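Local coordinates for transmembrane oligosaccharyl transferase (Archaeoglobus fulgidus, PDB 3WAJ), which belongs to the STT3 family of membrane-embedded oligosaccharyl transferases, pairing a zinc-bearing multi-helix membrane region of the GT-C class with a large soluble C-terminal part, at residues A[544-553]-A[603-614]; A[587-597]-A[687-695]. All coordinates share one frame; numbering follows the deposited sequence.

Contact 1 (A[544-553]-A[603-614]); sequences TYGVISWWDY and LNVKYVVSDIEM
G546 to I548 run parallel to the strand 605-611, the two short axes 4.7 Å apart at 26°, with a beta bulge where the register slips by one between G546 and V547. At the bulge G546 O accepts from K606 N at 2.9 Å and only weakly from Y607 N; further on, I548 takes Y607 O with its N and gives its O to V609 N. Y545 lies across the bulge: K606 CD sits over one face of its ring in a CH-pi contact, while Y607 turns an edge toward that ring in an offset edge-to-face (T-shaped) pair, planes at 66°. On the face carrying I548, its CG2 meets V608 CG2 at 3.7 Å, the two side chains lying side by side, and V605 CG2 at 4.0 Å. Next along the chain, S549 OG, swung opposite the backbone N (chi1 177°), gives a hydrogen bond to V609 O at 2.9 Å from above the carbonyl plane. M614 SD then lies 3.8 Å from Y553 CE2, an oblique Met-aromatic contact. D611 caps the helix that follows, its OD1 receiving M614 N almost straight; Y553 OH, hydrogen-bonded to K618, stands 2.8 Å from D611 OD2. Strands 564-565 and 771-776 flank the pair in a mixed sheet, helix 501-513 packs on S549, Y607 and V609, and helix 584-588 on I548, V608 and M614.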
loop_
_atom_site.group_PDB
_atom_site.type_symbol
_atom_site.label_atom_id
_atom_site.label_comp_id
_atom_site.label_asym_id
_atom_site.label_seq_id
_atom_site.Cartn_x
_atom_site.Cartn_y
_atom_site.Cartn_z
ATOM N N THR A 544 1.411 17.077 -21.850
ATOM C CA THR A 544 1.766 16.570 -20.512
ATOM C C THR A 544 3.194 16.014 -20.348
ATOM O O THR A 544 3.917 15.838 -21.319
ATOM C CB THR A 544 0.796 15.460 -20.045
ATOM O OG1 THR A 544 0.852 14.345 -20.948
ATOM C CG2 THR A 544 -0.629 15.986 -19.928
ATOM N N TYR A 545 3.581 15.703 -19.111
ATOM C CA TYR A 545 4.853 15.009 -18.859
ATOM C C TYR A 545 4.734 14.069 -17.661
ATOM O O TYR A 545 3.831 14.219 -16.832
ATOM C CB TYR A 545 6.026 16.000 -18.651
ATOM C CG TYR A 545 5.793 17.025 -17.557
ATOM C CD1 TYR A 545 5.879 16.676 -16.213
ATOM C CD2 TYR A 545 5.498 18.348 -17.871
ATOM C CE1 TYR A 545 5.657 17.610 -15.211
ATOM C CE2 TYR A 545 5.280 19.297 -16.871
ATOM C CZ TYR A 545 5.363 18.913 -15.544
ATOM O OH TYR A 545 5.148 19.841 -14.547
ATOM N N GLY A 546 5.646 13.103 -17.563
ATOM C CA GLY A 546 5.575 12.139 -16.489
ATOM C C GLY A 546 6.641 12.354 -15.435
ATOM O O GLY A 546 7.705 12.941 -15.686
ATOM N N VAL A 547 6.334 11.862 -14.241
ATOM C CA VAL A 547 7.229 11.926 -13.113
ATOM C C VAL A 547 7.573 10.488 -12.709
ATOM O O VAL A 547 6.696 9.705 -12.311
ATOM C CB VAL A 547 6.562 12.649 -11.960
ATOM C CG1 VAL A 547 7.505 12.700 -10.729
ATOM C CG2 VAL A 547 6.164 14.055 -12.385
ATOM N N ILE A 548 8.852 10.138 -12.808
ATOM C CA ILE A 548 9.267 8.773 -12.543
ATOM C C ILE A 548 9.927 8.593 -11.166
ATOM O O ILE A 548 10.819 9.335 -10.763
ATOM C CB ILE A 548 10.161 8.213 -13.670
ATOM C CG1 ILE A 548 10.268 6.693 -13.546
ATOM C CG2 ILE A 548 11.534 8.850 -13.651
ATOM C CD1 ILE A 548 10.536 6.004 -14.868
ATOM N N SER A 549 9.480 7.573 -10.452
ATOM C CA SER A 549 9.968 7.291 -9.115
ATOM C C SER A 549 9.545 5.857 -8.807
ATOM O O SER A 549 8.837 5.243 -9.589
ATOM C CB SER A 549 9.338 8.274 -8.120
ATOM O OG SER A 549 9.752 7.977 -6.796
ATOM N N TRP A 550 9.963 5.313 -7.677
ATOM C CA TRP A 550 9.570 3.950 -7.338
ATOM C C TRP A 550 8.036 3.892 -7.175
ATOM O O TRP A 550 7.398 4.929 -6.940
ATOM C CB TRP A 550 10.308 3.491 -6.067
ATOM C CG TRP A 550 10.214 2.014 -5.769
ATOM C CD1 TRP A 550 9.997 1.450 -4.547
ATOM C CD2 TRP A 550 10.334 0.917 -6.700
ATOM N NE1 TRP A 550 9.974 0.081 -4.653
ATOM C CE2 TRP A 550 10.175 -0.275 -5.960
ATOM C CE3 TRP A 550 10.554 0.828 -8.083
ATOM C CZ2 TRP A 550 10.237 -1.548 -6.553
ATOM C CZ3 TRP A 550 10.606 -0.431 -8.671
ATOM C CH2 TRP A 550 10.453 -1.602 -7.906
ATOM N N TRP A 551 7.438 2.709 -7.306
ATOM C CA TRP A 551 5.973 2.631 -7.381
ATOM C C TRP A 551 5.270 2.985 -6.068
ATOM O O TRP A 551 4.133 3.457 -6.092
ATOM C CB TRP A 551 5.519 1.262 -7.881
ATOM C CG TRP A 551 5.927 0.092 -7.025
ATOM C CD1 TRP A 551 7.053 -0.669 -7.165
ATOM C CD2 TRP A 551 5.189 -0.485 -5.930
ATOM N NE1 TRP A 551 7.071 -1.673 -6.223
ATOM C CE2 TRP A 551 5.947 -1.581 -5.447
ATOM C CE3 TRP A 551 3.973 -0.174 -5.304
ATOM C CZ2 TRP A 551 5.520 -2.382 -4.372
ATOM C CZ3 TRP A 551 3.549 -0.965 -4.230
ATOM C CH2 TRP A 551 4.324 -2.059 -3.777
ATOM N N ASP A 552 5.950 2.763 -4.939
ATOM C CA ASP A 552 5.435 3.108 -3.603
ATOM C C ASP A 552 4.869 4.521 -3.514
ATOM O O ASP A 552 3.874 4.755 -2.826
ATOM C CB ASP A 552 6.568 3.018 -2.561
ATOM C CG ASP A 552 7.036 1.622 -2.332
ATOM O OD1 ASP A 552 6.542 0.677 -3.000
ATOM O OD2 ASP A 552 7.914 1.470 -1.474
ATOM N N TYR A 553 5.525 5.442 -4.223
ATOM C CA TYR A 553 5.367 6.884 -4.041
ATOM C C TYR A 553 4.298 7.517 -4.946
ATOM O O TYR A 553 4.019 8.716 -4.829
ATOM C CB TYR A 553 6.755 7.566 -4.216
ATOM C CG TYR A 553 7.781 6.933 -3.298
ATOM C CD1 TYR A 553 7.577 6.934 -1.916
ATOM C CD2 TYR A 553 8.927 6.312 -3.786
ATOM C CE1 TYR A 553 8.489 6.352 -1.038
ATOM C CE2 TYR A 553 9.867 5.715 -2.898
ATOM C CZ TYR A 553 9.627 5.735 -1.523
ATOM O OH TYR A 553 10.510 5.143 -0.610
ATOM N N LEU A 603 8.039 6.816 -21.845
ATOM C CA LEU A 603 7.074 7.217 -20.825
ATOM C C LEU A 603 7.019 8.725 -20.706
ATOM O O LEU A 603 6.353 9.267 -19.818
ATOM C CB LEU A 603 7.399 6.571 -19.482
ATOM C CG LEU A 603 7.585 5.053 -19.589
ATOM C CD1 LEU A 603 8.287 4.488 -18.357
ATOM C CD2 LEU A 603 6.245 4.357 -19.831
ATOM N N ASN A 604 7.727 9.399 -21.609
ATOM C CA ASN A 604 7.683 10.851 -21.664
ATOM C C ASN A 604 7.987 11.488 -20.296
ATOM O O ASN A 604 7.250 12.374 -19.826
ATOM C CB ASN A 604 6.291 11.279 -22.137
ATOM C CG ASN A 604 6.239 12.716 -22.567
ATOM O OD1 ASN A 604 7.186 13.224 -23.177
ATOM N ND2 ASN A 604 5.131 13.396 -22.239
ATOM N N VAL A 605 9.050 11.042 -19.631
ATOM C CA VAL A 605 9.305 11.612 -18.313
ATOM C C VAL A 605 10.052 12.935 -18.418
ATOM O O VAL A 605 10.893 13.123 -19.299
ATOM C CB VAL A 605 9.993 10.630 -17.317
ATOM C CG1 VAL A 605 9.996 9.206 -17.841
ATOM C CG2 VAL A 605 11.392 11.097 -16.968
ATOM N N LYS A 606 9.718 13.856 -17.524
ATOM C CA LYS A 606 10.426 15.114 -17.438
ATOM C C LYS A 606 11.081 15.301 -16.051
ATOM O O LYS A 606 12.037 16.067 -15.893
ATOM C CB LYS A 606 9.483 16.275 -17.759
ATOM C CG LYS A 606 10.225 17.581 -17.925
ATOM C CD LYS A 606 9.308 18.793 -18.151
ATOM C CE LYS A 606 10.167 19.958 -18.683
ATOM N NZ LYS A 606 9.584 21.277 -18.350
ATOM N N TYR A 607 10.574 14.595 -15.050
ATOM C CA TYR A 607 11.176 14.647 -13.716
ATOM C C TYR A 607 11.365 13.271 -13.128
ATOM O O TYR A 607 10.565 12.360 -13.362
ATOM C CB TYR A 607 10.352 15.508 -12.755
ATOM C CG TYR A 607 10.227 16.910 -13.259
ATOM C CD1 TYR A 607 11.229 17.838 -13.006
ATOM C CD2 TYR A 607 9.139 17.298 -14.036
ATOM C CE1 TYR A 607 11.147 19.122 -13.480
ATOM C CE2 TYR A 607 9.038 18.592 -14.520
ATOM C CZ TYR A 607 10.054 19.499 -14.240
ATOM O OH TYR A 607 9.993 20.789 -14.709
ATOM N N VAL A 608 12.449 13.140 -12.376
ATOM C CA VAL A 608 12.758 11.927 -11.637
ATOM C C VAL A 608 12.737 12.320 -10.155
ATOM O O VAL A 608 13.292 13.356 -9.782
ATOM C CB VAL A 608 14.172 11.411 -11.993
ATOM C CG1 VAL A 608 14.453 10.073 -11.309
ATOM C CG2 VAL A 608 14.363 11.301 -13.512
ATOM N N VAL A 609 12.087 11.515 -9.318
ATOM C CA VAL A 609 12.153 11.708 -7.872
ATOM C C VAL A 609 12.757 10.465 -7.219
ATOM O O VAL A 609 12.239 9.345 -7.376
ATOM C CB VAL A 609 10.776 11.984 -7.251
ATOM C CG1 VAL A 609 10.925 12.240 -5.749
ATOM C CG2 VAL A 609 10.073 13.167 -7.946
ATOM N N SER A 610 13.855 10.658 -6.491
ATOM C CA SER A 610 14.583 9.539 -5.905
ATOM C C SER A 610 14.809 9.771 -4.426
ATOM O O SER A 610 15.129 10.894 -3.996
ATOM C CB SER A 610 15.925 9.347 -6.632
ATOM O OG SER A 610 16.815 8.518 -5.903
ATOM N N ASP A 611 14.653 8.716 -3.633
ATOM C CA ASP A 611 14.855 8.877 -2.196
ATOM C C ASP A 611 15.901 7.926 -1.617
ATOM O O ASP A 611 16.431 7.070 -2.322
ATOM C CB ASP A 611 13.534 8.869 -1.406
ATOM C CG ASP A 611 13.031 7.479 -1.077
ATOM O OD1 ASP A 611 13.455 6.471 -1.706
ATOM O OD2 ASP A 611 12.164 7.411 -0.179
ATOM N N ILE A 612 16.218 8.095 -0.341
ATOM C CA ILE A 612 17.342 7.370 0.210
ATOM C C ILE A 612 16.997 5.895 0.334
ATOM O O ILE A 612 17.880 5.037 0.401
ATOM C CB ILE A 612 17.787 7.970 1.548
ATOM C CG1 ILE A 612 19.144 7.376 1.963
ATOM C CG2 ILE A 612 16.706 7.746 2.621
ATOM C CD1 ILE A 612 19.739 8.003 3.195
ATOM N N GLU A 613 15.705 5.599 0.338
ATOM C CA GLU A 613 15.254 4.220 0.471
ATOM C C GLU A 613 15.461 3.468 -0.842
ATOM O O GLU A 613 15.949 2.335 -0.853
ATOM C CB GLU A 613 13.792 4.181 0.933
ATOM C CG GLU A 613 13.610 4.647 2.375
ATOM C CD GLU A 613 12.196 4.460 2.904
ATOM O OE1 GLU A 613 12.008 4.533 4.141
ATOM O OE2 GLU A 613 11.275 4.250 2.086
ATOM N N MET A 614 15.069 4.114 -1.933
ATOM C CA MET A 614 15.403 3.670 -3.281
ATOM C C MET A 614 16.899 3.420 -3.454
ATOM O O MET A 614 17.312 2.445 -4.082
ATOM C CB MET A 614 14.918 4.715 -4.287
ATOM C CG MET A 614 13.388 4.740 -4.417
ATOM S SD MET A 614 12.742 6.147 -5.336
ATOM C CE MET A 614 13.640 5.922 -6.898
#

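Contact 2 (A[587-597]-A[687-695]); sequences FFTAENESYAE and GSGLSHYRM
L690, which closes a type II turn begun at G687, lays its CD2 against the chain of E593, 3.8 Å from E593 CG. E593 leaves helix 593-602 fully extended, CG anti to the backbone N (chi1 -166°), and this carries its carboxylate to the next two backbone amides. S691 N bonds E593 OE1 at 2.8 Å, with a weak second bond to OE2, and H692 N bonds E593 OE2, also at 2.8 Å. Both main bonds use syn lone pairs, so the carboxylate straddles the two successive N-H groups. The imidazole of H692 brings CD2 to 3.4 Å from E593 OE2, while its ND1 bonds V777 O; E597 crosses it at about a right angle. Y693 begins the strand and points its ring back at the helix. E593 OE2 lies in the ring plane at its edge, and the hydroxyl OH donates to E597 OE2 at 3.1 Å, meeting it from above the carboxylate plane. The same OH reaches the edge of the F587 ring, 3.3 Å from CE1, the two rings being oblique at 56°. E597 OE1 turns to a salt bridge with R776. Two acidic side chains one helical turn apart thus hold the chain from S691 to Y693, where strand 693-698 begins, through two amides and a phenol, and the neighbouring arginine probably helps to keep E597 ionised.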
loop_
_atom_site.group_PDB
_atom_site.type_symbol
_atom_site.label_atom_id
_atom_site.label_comp_id
_atom_site.label_asym_id
_atom_site.label_seq_id
_atom_site.Cartn_x
_atom_site.Cartn_y
_atom_site.Cartn_z
ATOM N N PHE A 587 14.052 1.812 -15.432
ATOM C CA PHE A 587 14.728 3.097 -15.427
ATOM C C PHE A 587 15.846 3.086 -14.360
ATOM O O PHE A 587 17.017 3.282 -14.680
ATOM C CB PHE A 587 13.734 4.246 -15.243
ATOM C CG PHE A 587 14.383 5.602 -15.203
ATOM C CD1 PHE A 587 14.726 6.254 -16.375
ATOM C CD2 PHE A 587 14.679 6.218 -13.987
ATOM C CE1 PHE A 587 15.354 7.507 -16.348
ATOM C CE2 PHE A 587 15.301 7.473 -13.947
ATOM C CZ PHE A 587 15.639 8.113 -15.126
ATOM N N PHE A 588 15.495 2.806 -13.108
ATOM C CA PHE A 588 16.460 2.942 -11.998
ATOM C C PHE A 588 17.569 1.902 -11.919
ATOM O O PHE A 588 18.610 2.159 -11.303
ATOM C CB PHE A 588 15.753 3.063 -10.637
ATOM C CG PHE A 588 14.903 4.299 -10.515
ATOM C CD1 PHE A 588 15.488 5.546 -10.309
ATOM C CD2 PHE A 588 13.516 4.222 -10.631
ATOM C CE1 PHE A 588 14.699 6.710 -10.213
ATOM C CE2 PHE A 588 12.713 5.374 -10.545
ATOM C CZ PHE A 588 13.303 6.619 -10.336
ATOM N N THR A 589 17.366 0.737 -12.530
ATOM C CA THR A 589 18.436 -0.262 -12.533
ATOM C C THR A 589 19.158 -0.299 -13.866
ATOM O O THR A 589 19.941 -1.220 -14.132
ATOM C CB THR A 589 17.925 -1.671 -12.268
ATOM O OG1 THR A 589 17.147 -2.079 -13.391
ATOM C CG2 THR A 589 17.086 -1.737 -10.974
ATOM N N ALA A 590 18.855 0.675 -14.717
ATOM C CA ALA A 590 19.465 0.739 -16.038
ATOM C C ALA A 590 20.955 1.012 -15.865
ATOM O O ALA A 590 21.364 1.919 -15.112
ATOM C CB ALA A 590 18.816 1.814 -16.881
ATOM N N GLU A 591 21.764 0.233 -16.570
ATOM C CA GLU A 591 23.203 0.256 -16.371
ATOM C C GLU A 591 23.962 1.196 -17.293
ATOM O O GLU A 591 25.187 1.259 -17.232
ATOM C CB GLU A 591 23.759 -1.158 -16.440
ATOM C CG GLU A 591 23.396 -1.979 -15.216
ATOM C CD GLU A 591 23.384 -3.459 -15.496
ATOM O OE1 GLU A 591 23.893 -3.863 -16.565
ATOM O OE2 GLU A 591 22.855 -4.214 -14.651
ATOM N N ASN A 592 23.239 1.939 -18.127
ATOM C CA ASN A 592 23.825 3.069 -18.865
ATOM C C ASN A 592 22.772 4.138 -19.153
ATOM O O ASN A 592 21.570 3.864 -19.111
ATOM C CB ASN A 592 24.529 2.609 -20.154
ATOM C CG ASN A 592 23.635 1.767 -21.028
ATOM O OD1 ASN A 592 22.791 2.295 -21.767
ATOM N ND2 ASN A 592 23.801 0.444 -20.948
ATOM N N GLU A 593 23.212 5.358 -19.436
ATOM C CA GLU A 593 22.259 6.442 -19.644
ATOM C C GLU A 593 21.393 6.243 -20.905
ATOM O O GLU A 593 20.223 6.607 -20.904
ATOM C CB GLU A 593 22.964 7.806 -19.658
ATOM C CG GLU A 593 22.001 8.975 -19.521
ATOM C CD GLU A 593 22.691 10.326 -19.502
ATOM O OE1 GLU A 593 23.922 10.392 -19.726
ATOM O OE2 GLU A 593 21.992 11.333 -19.264
ATOM N N SER A 594 21.967 5.661 -21.960
ATOM C CA SER A 594 21.234 5.403 -23.207
ATOM C C SER A 594 19.987 4.557 -23.005
ATOM O O SER A 594 18.916 4.896 -23.519
ATOM C CB SER A 594 22.129 4.715 -24.239
ATOM O OG SER A 594 23.375 5.365 -24.301
ATOM N N TYR A 595 20.130 3.447 -22.282
ATOM C CA TYR A 595 18.988 2.590 -21.982
ATOM C C TYR A 595 17.944 3.347 -21.158
ATOM O O TYR A 595 16.754 3.272 -21.449
ATOM C CB TYR A 595 19.425 1.322 -21.251
ATOM C CG TYR A 595 18.303 0.308 -21.102
ATOM C CD1 TYR A 595 18.106 -0.682 -22.055
ATOM C CD2 TYR A 595 17.437 0.346 -20.011
ATOM C CE1 TYR A 595 17.082 -1.612 -21.920
ATOM C CE2 TYR A 595 16.416 -0.575 -19.867
ATOM C CZ TYR A 595 16.240 -1.550 -20.822
ATOM O OH TYR A 595 15.222 -2.466 -20.678
ATOM N N ALA A 596 18.397 4.076 -20.136
ATOM C CA ALA A 596 17.498 4.904 -19.328
ATOM C C ALA A 596 16.702 5.889 -20.188
ATOM O O ALA A 596 15.491 6.085 -19.986
ATOM C CB ALA A 596 18.281 5.651 -18.238
ATOM N N GLU A 597 17.406 6.507 -21.135
ATOM C CA GLU A 597 16.832 7.465 -22.082
ATOM C C GLU A 597 15.765 6.806 -22.970
ATOM O O GLU A 597 14.739 7.412 -23.285
ATOM C CB GLU A 597 17.949 8.064 -22.938
ATOM C CG GLU A 597 17.816 9.538 -23.218
ATOM C CD GLU A 597 17.597 10.347 -21.975
ATOM O OE1 GLU A 597 16.889 11.362 -22.066
ATOM O OE2 GLU A 597 18.122 9.976 -20.913
ATOM N N GLY A 687 23.883 12.777 -9.655
ATOM C CA GLY A 687 23.667 12.946 -11.075
ATOM C C GLY A 687 24.940 13.204 -11.843
ATOM O O GLY A 687 24.893 13.522 -13.030
ATOM N N SER A 688 26.083 13.064 -11.184
ATOM C CA SER A 688 27.363 13.314 -11.853
ATOM C C SER A 688 27.613 12.280 -12.953
ATOM O O SER A 688 27.372 11.083 -12.758
ATOM C CB SER A 688 28.508 13.291 -10.831
ATOM O OG SER A 688 29.706 13.778 -11.400
ATOM N N GLY A 689 28.089 12.729 -14.113
ATOM C CA GLY A 689 28.375 11.808 -15.207
ATOM C C GLY A 689 27.303 11.795 -16.277
ATOM O O GLY A 689 27.597 11.537 -17.444
ATOM N N LEU A 690 26.063 12.090 -15.871
ATOM C CA LEU A 690 24.888 12.053 -16.756
ATOM C C LEU A 690 24.747 13.293 -17.649
ATOM O O LEU A 690 25.077 14.413 -17.235
ATOM C CB LEU A 690 23.617 11.887 -15.919
ATOM C CG LEU A 690 23.550 10.638 -15.058
ATOM C CD1 LEU A 690 22.379 10.756 -14.073
ATOM C CD2 LEU A 690 23.377 9.422 -15.957
ATOM N N SER A 691 24.227 13.087 -18.859
ATOM C CA SER A 691 24.124 14.151 -19.860
ATOM C C SER A 691 22.779 14.853 -19.871
ATOM O O SER A 691 22.697 16.038 -20.198
ATOM C CB SER A 691 24.392 13.584 -21.251
ATOM O OG SER A 691 25.753 13.289 -21.410
ATOM N N HIS A 692 21.735 14.111 -19.509
ATOM C CA HIS A 692 20.355 14.525 -19.722
ATOM C C HIS A 692 19.571 14.705 -18.429
ATOM O O HIS A 692 18.343 14.768 -18.450
ATOM C CB HIS A 692 19.643 13.491 -20.601
ATOM C CG HIS A 692 20.290 13.299 -21.937
ATOM N ND1 HIS A 692 20.219 14.245 -22.938
ATOM C CD2 HIS A 692 21.038 12.283 -22.428
ATOM C CE1 HIS A 692 20.888 13.814 -23.993
ATOM N NE2 HIS A 692 21.396 12.629 -23.708
ATOM N N TYR A 693 20.272 14.778 -17.301
ATOM C CA TYR A 693 19.605 14.949 -16.007
ATOM C C TYR A 693 20.363 15.963 -15.177
ATOM O O TYR A 693 21.590 15.980 -15.204
ATOM C CB TYR A 693 19.522 13.606 -15.260
ATOM C CG TYR A 693 18.744 12.593 -16.039
ATOM C CD1 TYR A 693 17.411 12.381 -15.777
ATOM C CD2 TYR A 693 19.330 11.887 -17.077
ATOM C CE1 TYR A 693 16.673 11.475 -16.517
ATOM C CE2 TYR A 693 18.593 10.980 -17.839
ATOM C CZ TYR A 693 17.273 10.779 -17.546
ATOM O OH TYR A 693 16.542 9.882 -18.284
ATOM N N ARG A 694 19.640 16.814 -14.450
ATOM C CA ARG A 694 20.261 17.789 -13.537
ATOM C C ARG A 694 19.455 17.765 -12.253
ATOM O O ARG A 694 18.243 17.513 -12.288
ATOM C CB ARG A 694 20.264 19.209 -14.145
ATOM C CG ARG A 694 18.897 19.695 -14.662
ATOM C CD ARG A 694 18.962 21.137 -15.100
ATOM N NE ARG A 694 17.687 21.672 -15.585
ATOM C CZ ARG A 694 17.536 22.884 -16.118
ATOM N NH1 ARG A 694 18.579 23.689 -16.244
ATOM N NH2 ARG A 694 16.350 23.288 -16.531
ATOM N N MET A 695 20.101 17.994 -11.119
ATOM C CA MET A 695 19.353 18.100 -9.877
ATOM C C MET A 695 18.697 19.479 -9.848
ATOM O O MET A 695 19.294 20.461 -10.297
ATOM C CB MET A 695 20.285 17.901 -8.686
ATOM C CG MET A 695 19.642 18.084 -7.313
ATOM S SD MET A 695 20.689 17.348 -6.057
ATOM C CE MET A 695 20.248 18.404 -4.745
#

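Overall arrangement
Contacts 1 and 2 share the mixed sheet of the soluble part: strand 605-611 lies inside it and 693-698 at one border, with 771-776 between them. Helix 593-602 leads, through the turn at L603 and N604, into strand 605-611, so the chain passes from contact 2 to contact 1, and their segments alternate along the sequence. The centres are 13 Å apart, yet the two touch through the end of helix 584-588: F588 CZ is 3.5 Å from M614 CE, and F587 CB is 3.7 Å from I548 CD1. V608 meets F588 too, its CG1 3.5 Å from CE1. Neither contact includes the zinc ligands D47, D161 and H163, which precede both in sequence.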